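Local structure of putative uncharacterized protein (Ustilago maydis, 4GNX) at residues Val160-Leu165 with Thr178-Thr183; Pro197-Lys202 with Ser220-Asn225. The protein binds single-stranded DNA as the large subunit of the heterotrimeric replication protein A, probably protecting it during DNA replication. All coordinates share one frame; numbering follows the deposited sequence.

Contact 1. Residues Val160-Leu165 with Thr178-Thr183; sequences VQKREL and TLWGKT. With nucleotides of chain G.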
loop_
_atom_site.group_PDB
_atom_site.type_symbol
_atom_site.label_atom_id
_atom_site.label_comp_id
_atom_site.label_asym_id
_atom_site.label_seq_id
_atom_site.Cartn_x
_atom_site.Cartn_y
_atom_site.Cartn_z
ATOM N N VAL C 160 17.234 18.608 -3.885
ATOM C CA VAL C 160 15.889 19.191 -3.755
ATOM C C VAL C 160 15.857 20.476 -2.926
ATOM O O VAL C 160 16.375 20.515 -1.807
ATOM C CB VAL C 160 14.868 18.208 -3.134
ATOM C CG1 VAL C 160 13.452 18.673 -3.440
ATOM C CG2 VAL C 160 15.072 16.783 -3.633
ATOM N N GLN C 161 15.229 21.514 -3.473
ATOM C CA GLN C 161 14.982 22.752 -2.718
ATOM C C GLN C 161 13.782 22.600 -1.789
ATOM O O GLN C 161 12.747 22.065 -2.183
ATOM C CB GLN C 161 14.762 23.953 -3.650
ATOM C CG GLN C 161 16.033 24.698 -4.045
ATOM C CD GLN C 161 16.812 24.021 -5.167
ATOM O OE1 GLN C 161 16.239 23.347 -6.033
ATOM N NE2 GLN C 161 18.130 24.207 -5.161
ATOM N N LYS C 162 13.918 23.104 -0.567
ATOM C CA LYS C 162 12.912 22.906 0.463
ATOM C C LYS C 162 12.815 24.149 1.341
ATOM O O LYS C 162 13.826 24.790 1.595
ATOM C CB LYS C 162 13.315 21.701 1.309
ATOM C CG LYS C 162 12.217 21.166 2.196
ATOM C CD LYS C 162 12.757 20.629 3.503
ATOM C CE LYS C 162 11.700 20.793 4.578
ATOM N NZ LYS C 162 12.112 20.178 5.863
ATOM N N ARG C 163 11.611 24.495 1.791
ATOM C CA ARG C 163 11.450 25.551 2.796
ATOM C C ARG C 163 10.213 25.328 3.667
ATOM O O ARG C 163 9.233 24.740 3.221
ATOM C CB ARG C 163 11.442 26.947 2.156
ATOM C CG ARG C 163 11.025 28.059 3.106
ATOM C CD ARG C 163 11.120 29.437 2.478
ATOM N NE ARG C 163 12.472 29.973 2.615
ATOM C CZ ARG C 163 13.234 30.352 1.601
ATOM N NH1 ARG C 163 12.771 30.279 0.356
ATOM N NH2 ARG C 163 14.456 30.813 1.834
ATOM N N GLU C 164 10.275 25.809 4.910
ATOM C CA GLU C 164 9.212 25.591 5.884
ATOM C C GLU C 164 8.551 26.872 6.350
ATOM O O GLU C 164 9.228 27.841 6.673
ATOM C CB GLU C 164 9.737 24.807 7.083
ATOM C CG GLU C 164 9.914 23.338 6.760
ATOM C CD GLU C 164 9.959 22.459 7.986
ATOM O OE1 GLU C 164 9.818 22.983 9.113
ATOM O OE2 GLU C 164 10.126 21.231 7.816
ATOM N N LEU C 165 7.223 26.852 6.385
ATOM C CA LEU C 165 6.421 27.972 6.854
ATOM C C LEU C 165 5.691 27.568 8.118
ATOM O O LEU C 165 5.316 26.408 8.276
ATOM C CB LEU C 165 5.366 28.371 5.815
ATOM C CG LEU C 165 5.576 28.207 4.306
ATOM C CD1 LEU C 165 4.296 28.569 3.582
ATOM C CD2 LEU C 165 6.732 29.042 3.787
ATOM N N THR C 178 5.837 22.428 4.399
ATOM C CA THR C 178 6.996 22.448 3.502
ATOM C C THR C 178 6.625 22.887 2.073
ATOM O O THR C 178 5.635 22.405 1.513
ATOM C CB THR C 178 7.701 21.069 3.483
ATOM O OG1 THR C 178 8.410 20.868 4.716
ATOM C CG2 THR C 178 8.667 20.950 2.325
ATOM N N LEU C 179 7.406 23.813 1.512
ATOM C CA LEU C 179 7.371 24.109 0.079
ATOM C C LEU C 179 8.523 23.403 -0.584
ATOM O O LEU C 179 9.602 23.297 -0.007
ATOM C CB LEU C 179 7.527 25.603 -0.207
ATOM C CG LEU C 179 6.639 26.621 0.506
ATOM C CD1 LEU C 179 6.945 28.022 0.008
ATOM C CD2 LEU C 179 5.167 26.296 0.321
ATOM N N TRP C 180 8.306 22.945 -1.807
ATOM C CA TRP C 180 9.355 22.303 -2.567
ATOM C C TRP C 180 9.717 23.122 -3.763
ATOM O O TRP C 180 8.995 24.053 -4.124
ATOM C CB TRP C 180 8.896 20.938 -3.025
ATOM C CG TRP C 180 8.439 20.016 -1.920
ATOM C CD1 TRP C 180 7.137 19.745 -1.534
ATOM C CD2 TRP C 180 9.277 19.180 -1.043
ATOM N NE1 TRP C 180 7.110 18.843 -0.509
ATOM C CE2 TRP C 180 8.357 18.460 -0.169
ATOM C CE3 TRP C 180 10.649 18.968 -0.904
ATOM C CZ2 TRP C 180 8.804 17.578 0.803
ATOM C CZ3 TRP C 180 11.085 18.073 0.075
ATOM C CH2 TRP C 180 10.182 17.399 0.909
ATOM N N GLY C 181 10.854 22.786 -4.373
ATOM C CA GLY C 181 11.236 23.278 -5.696
ATOM C C GLY C 181 11.300 24.777 -5.883
ATOM O O GLY C 181 11.781 25.506 -5.024
ATOM N N LYS C 182 10.804 25.226 -7.026
ATOM C CA LYS C 182 10.911 26.619 -7.446
ATOM C C LYS C 182 10.057 27.527 -6.569
ATOM O O LYS C 182 10.456 28.646 -6.269
ATOM C CB LYS C 182 10.491 26.748 -8.913
ATOM C CG LYS C 182 10.783 28.085 -9.560
ATOM C CD LYS C 182 12.154 28.090 -10.200
ATOM C CE LYS C 182 12.346 29.360 -11.012
ATOM N NZ LYS C 182 13.756 29.550 -11.453
ATOM N N THR C 183 8.889 27.034 -6.163
ATOM C CA THR C 183 8.002 27.764 -5.251
ATOM C C THR C 183 8.712 28.050 -3.928
ATOM O O THR C 183 8.453 29.069 -3.281
ATOM C CB THR C 183 6.706 26.977 -4.963
ATOM O OG1 THR C 183 6.367 26.178 -6.104
ATOM C CG2 THR C 183 5.547 27.918 -4.644
ATOM P P DT G 6 6.234 12.860 -1.291
ATOM O OP1 DT G 6 5.822 11.492 -0.885
ATOM O OP2 DT G 6 5.546 14.035 -0.693
ATOM O "O5'" DT G 6 7.801 12.991 -1.024
ATOM C "C5'" DT G 6 8.690 11.874 -1.243
ATOM C "C4'" DT G 6 10.074 12.346 -1.634
ATOM O "O4'" DT G 6 10.008 13.225 -2.782
ATOM C "C3'" DT G 6 10.839 13.104 -0.550
ATOM O "O3'" DT G 6 12.162 12.574 -0.441
ATOM C "C2'" DT G 6 10.812 14.552 -1.011
ATOM C "C1'" DT G 6 10.647 14.465 -2.521
ATOM N N1 DT G 6 9.806 15.538 -3.101
ATOM C C2 DT G 6 10.375 16.429 -3.984
ATOM O O2 DT G 6 11.549 16.387 -4.313
ATOM N N3 DT G 6 9.514 17.382 -4.469
ATOM C C4 DT G 6 8.173 17.527 -4.169
ATOM O O4 DT G 6 7.526 18.435 -4.683
ATOM C C5 DT G 6 7.641 16.554 -3.243
ATOM C C7 DT G 6 6.196 16.628 -2.862
ATOM C C6 DT G 6 8.473 15.623 -2.761
ATOM P P DT G 7 12.548 11.866 0.934
ATOM O OP1 DT G 7 13.831 11.137 0.765
ATOM O OP2 DT G 7 11.345 11.130 1.402
ATOM O "O5'" DT G 7 12.788 13.130 1.875
ATOM C "C5'" DT G 7 13.784 14.122 1.545
ATOM C "C4'" DT G 7 13.922 15.138 2.657
ATOM O "O4'" DT G 7 12.707 15.908 2.785
ATOM C "C3'" DT G 7 14.190 14.568 4.047
ATOM O "O3'" DT G 7 15.014 15.499 4.751
ATOM C "C2'" DT G 7 12.804 14.493 4.664
ATOM C "C1'" DT G 7 12.129 15.718 4.071
ATOM N N1 DT G 7 10.665 15.640 3.892
ATOM C C2 DT G 7 9.918 16.715 4.317
ATOM O O2 DT G 7 10.404 17.689 4.862
ATOM N N3 DT G 7 8.570 16.602 4.083
ATOM C C4 DT G 7 7.913 15.555 3.466
ATOM O O4 DT G 7 6.695 15.595 3.328
ATOM C C5 DT G 7 8.759 14.464 3.040
ATOM C C7 DT G 7 8.132 13.279 2.377
ATOM C C6 DT G 7 10.077 14.564 3.263
#
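The DNA-binding face of an OB fold is built here on an antiparallel hairpin, strand 159-168 with strand 174-180, whose Lys162, Thr178 and Trp180 side chains are turned to the bound DNA, with Glu164 on the same side of the sheet. Arg163 and Leu179 form the hydrogen-bonded pair: Leu179 N reaches Arg163 O at 2.7 Å, nearly along the C=O axis. At the end of the strand Gly181 N bonds Gln161 O from above the carbonyl plane; Gly181 has a positive phi (57°), which glycine adopts easily. The wide, flat indole of Trp180 suits packing against a base. DT6 of chain G lies over one face of the indole, its C5 3.5 Å above the plane and toward the rim, while Thr178 CG2 backs the centre of the opposite face. Trp180 NE1 bonds Ser215 OG, which helps fix the ring's rotation, and O4' of DT7 of chain G meets the ring edge in plane. With CG anti to the backbone N (chi1 -166°), the Lys162 chain runs alongside Trp180; Lys162 NZ makes a salt bridge to Glu164 OE2 at 3.0 Å and a weak bond to DT7 O2 of chain G. Glu164 OE2 also accepts from Ala265 N. An aromatic side chain packed on a base is characteristic of single-stranded DNA binding by RPA OB folds.

Contact 2. Residues Pro197-Lys202 with Ser220-Asn225; sequences PVLAFK and STMLIN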
loop_
_atom_site.group_PDB
_atom_site.type_symbol
_atom_site.label_atom_id
_atom_site.label_comp_id
_atom_site.label_asym_id
_atom_site.label_seq_id
_atom_site.Cartn_x
_atom_site.Cartn_y
_atom_site.Cartn_z
ATOM N N PRO C 197 1.017 37.788 6.051
ATOM C CA PRO C 197 -0.073 37.652 5.100
ATOM C C PRO C 197 -0.979 36.474 5.456
ATOM O O PRO C 197 -0.631 35.654 6.311
ATOM C CB PRO C 197 0.661 37.369 3.791
ATOM C CG PRO C 197 1.871 36.602 4.215
ATOM C CD PRO C 197 2.258 37.153 5.560
ATOM N N VAL C 198 -2.139 36.402 4.815
ATOM C CA VAL C 198 -2.931 35.186 4.862
ATOM C C VAL C 198 -2.515 34.331 3.678
ATOM O O VAL C 198 -2.367 34.837 2.560
ATOM C CB VAL C 198 -4.449 35.461 4.815
ATOM C CG1 VAL C 198 -5.224 34.157 4.954
ATOM C CG2 VAL C 198 -4.853 36.433 5.915
ATOM N N LEU C 199 -2.310 33.042 3.937
ATOM C CA LEU C 199 -2.029 32.077 2.880
ATOM C C LEU C 199 -3.096 31.003 2.834
ATOM O O LEU C 199 -3.492 30.461 3.876
ATOM C CB LEU C 199 -0.675 31.425 3.088
ATOM C CG LEU C 199 0.535 32.346 3.127
ATOM C CD1 LEU C 199 1.806 31.516 3.274
ATOM C CD2 LEU C 199 0.596 33.238 1.896
ATOM N N ALA C 200 -3.548 30.700 1.618
ATOM C CA ALA C 200 -4.625 29.735 1.392
ATOM C C ALA C 200 -4.124 28.549 0.570
ATOM O O ALA C 200 -3.593 28.722 -0.527
ATOM C CB ALA C 200 -5.803 30.411 0.702
ATOM N N PHE C 201 -4.308 27.346 1.096
ATOM C CA PHE C 201 -3.790 26.152 0.448
ATOM C C PHE C 201 -4.865 25.189 -0.046
ATOM O O PHE C 201 -5.789 24.833 0.704
ATOM C CB PHE C 201 -2.836 25.431 1.388
ATOM C CG PHE C 201 -1.558 26.172 1.626
ATOM C CD1 PHE C 201 -1.469 27.141 2.619
ATOM C CD2 PHE C 201 -0.434 25.909 0.852
ATOM C CE1 PHE C 201 -0.286 27.834 2.838
ATOM C CE2 PHE C 201 0.753 26.597 1.074
ATOM C CZ PHE C 201 0.825 27.565 2.067
ATOM N N LYS C 202 -4.737 24.782 -1.313
ATOM C CA LYS C 202 -5.595 23.745 -1.904
ATOM C C LYS C 202 -4.797 22.470 -2.162
ATOM O O LYS C 202 -3.713 22.512 -2.750
ATOM C CB LYS C 202 -6.274 24.236 -3.193
ATOM C CG LYS C 202 -7.722 23.783 -3.333
ATOM C CD LYS C 202 -7.841 22.427 -4.003
ATOM C CE LYS C 202 -8.794 21.509 -3.256
ATOM N NZ LYS C 202 -10.107 22.137 -2.973
ATOM N N SER C 220 -0.485 20.991 -5.731
ATOM C CA SER C 220 -0.949 21.852 -4.662
ATOM C C SER C 220 -0.872 23.304 -5.079
ATOM O O SER C 220 -0.133 23.657 -5.998
ATOM C CB SER C 220 -0.131 21.639 -3.392
ATOM O OG SER C 220 -0.218 20.306 -2.937
ATOM N N THR C 221 -1.624 24.139 -4.367
ATOM C CA THR C 221 -1.799 25.539 -4.703
ATOM C C THR C 221 -1.774 26.414 -3.453
ATOM O O THR C 221 -2.314 26.029 -2.415
ATOM C CB THR C 221 -3.109 25.714 -5.508
ATOM O OG1 THR C 221 -2.776 25.934 -6.880
ATOM C CG2 THR C 221 -3.982 26.880 -5.000
ATOM N N MET C 222 -1.128 27.576 -3.552
ATOM C CA MET C 222 -1.205 28.590 -2.497
ATOM C C MET C 222 -1.440 30.017 -3.018
ATOM O O MET C 222 -0.878 30.424 -4.040
ATOM C CB MET C 222 0.013 28.543 -1.570
ATOM C CG MET C 222 1.329 28.904 -2.235
ATOM S SD MET C 222 2.302 30.069 -1.259
ATOM C CE MET C 222 3.175 28.983 -0.145
ATOM N N LEU C 223 -2.274 30.764 -2.303
ATOM C CA LEU C 223 -2.581 32.144 -2.655
ATOM C C LEU C 223 -2.139 33.062 -1.538
ATOM O O LEU C 223 -2.233 32.710 -0.355
ATOM C CB LEU C 223 -4.079 32.311 -2.882
ATOM C CG LEU C 223 -4.633 31.875 -4.234
ATOM C CD1 LEU C 223 -6.017 31.283 -4.043
ATOM C CD2 LEU C 223 -4.644 33.047 -5.211
ATOM N N ILE C 224 -1.662 34.242 -1.912
ATOM C CA ILE C 224 -1.193 35.206 -0.928
ATOM C C ILE C 224 -2.189 36.356 -0.790
ATOM O O ILE C 224 -2.299 37.202 -1.678
ATOM C CB ILE C 224 0.220 35.710 -1.276
ATOM C CG1 ILE C 224 1.154 34.508 -1.513
ATOM C CG2 ILE C 224 0.742 36.626 -0.173
ATOM C CD1 ILE C 224 2.304 34.758 -2.472
ATOM N N ASN C 225 -2.913 36.365 0.327
ATOM C CA ASN C 225 -3.949 37.364 0.592
ATOM C C ASN C 225 -5.028 37.393 -0.493
ATOM O O ASN C 225 -5.201 38.397 -1.180
ATOM C CB ASN C 225 -3.328 38.752 0.788
ATOM C CG ASN C 225 -2.247 38.759 1.848
ATOM O OD1 ASN C 225 -2.498 38.427 3.009
ATOM N ND2 ASN C 225 -1.036 39.143 1.457
#
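Met222 leaves strand 220-224 on the same side of the sheet as Leu199, Phe201 and Ile224. Its CB already sits over a face of the Phe201 ring, 3.4 Å from Phe201 CE2. CG takes the crowded position between backbone N and carbonyl carbon (chi1 65°), and further bends fold the chain alongside the phenyl. SD lies 5.2 Å from the centroid of the Phe201 ring in an oblique Met-aromatic contact, and CE ends 3.5 Å from Phe201 CZ. Unbranched and flexible, methionine can follow a flat ring in this way. On the same side, Leu199 CD2 packs against Ile224 CG1 at 3.7 Å, with the two branched chains side by side. The other side pairs the small Ala200 with Leu223, and Lys202 with Thr221; Lys202 NZ goes on to a salt bridge with Asp137. Reciprocal backbone bonds join Ala200 to Leu223 and Lys202 to Thr221. Beyond the strand end Asn225, with positive phi (57°), grips Val198 twice: its backbone N donates to Val198 O, and its side-chain OD1 accepts from Val198 N at 2.7 Å, from above the amide plane, a side-chain carbonyl continuing the strand pairing. Antiparallel strands with one apolar side turned inward are typical of the OB-fold beta-barrel wall.

In the fold
Contacts 1 and 2, with centres 14 Å apart, belong to one OB domain and one curled sheet, in which strand 135-152 pairs with both 159-168 and 198-207. They meet through the barrel interior: Leu179 CD2 is 3.4 Å from Met222 CE, and Leu165 CD1 lies 3.9 Å from Leu199 CD1 and equally far from Phe201 CZ. Leucine suits this meeting place because its branched tip can touch several apolar neighbours. Contact 1 meets DT6 and DT7 of chain G on one side, and its Leu179 and Leu165 reach the core on the other. Contact 2, its nearest atom about 7 Å from the nucleic acid, forms part of the barrel wall next to the hairpin of contact 1.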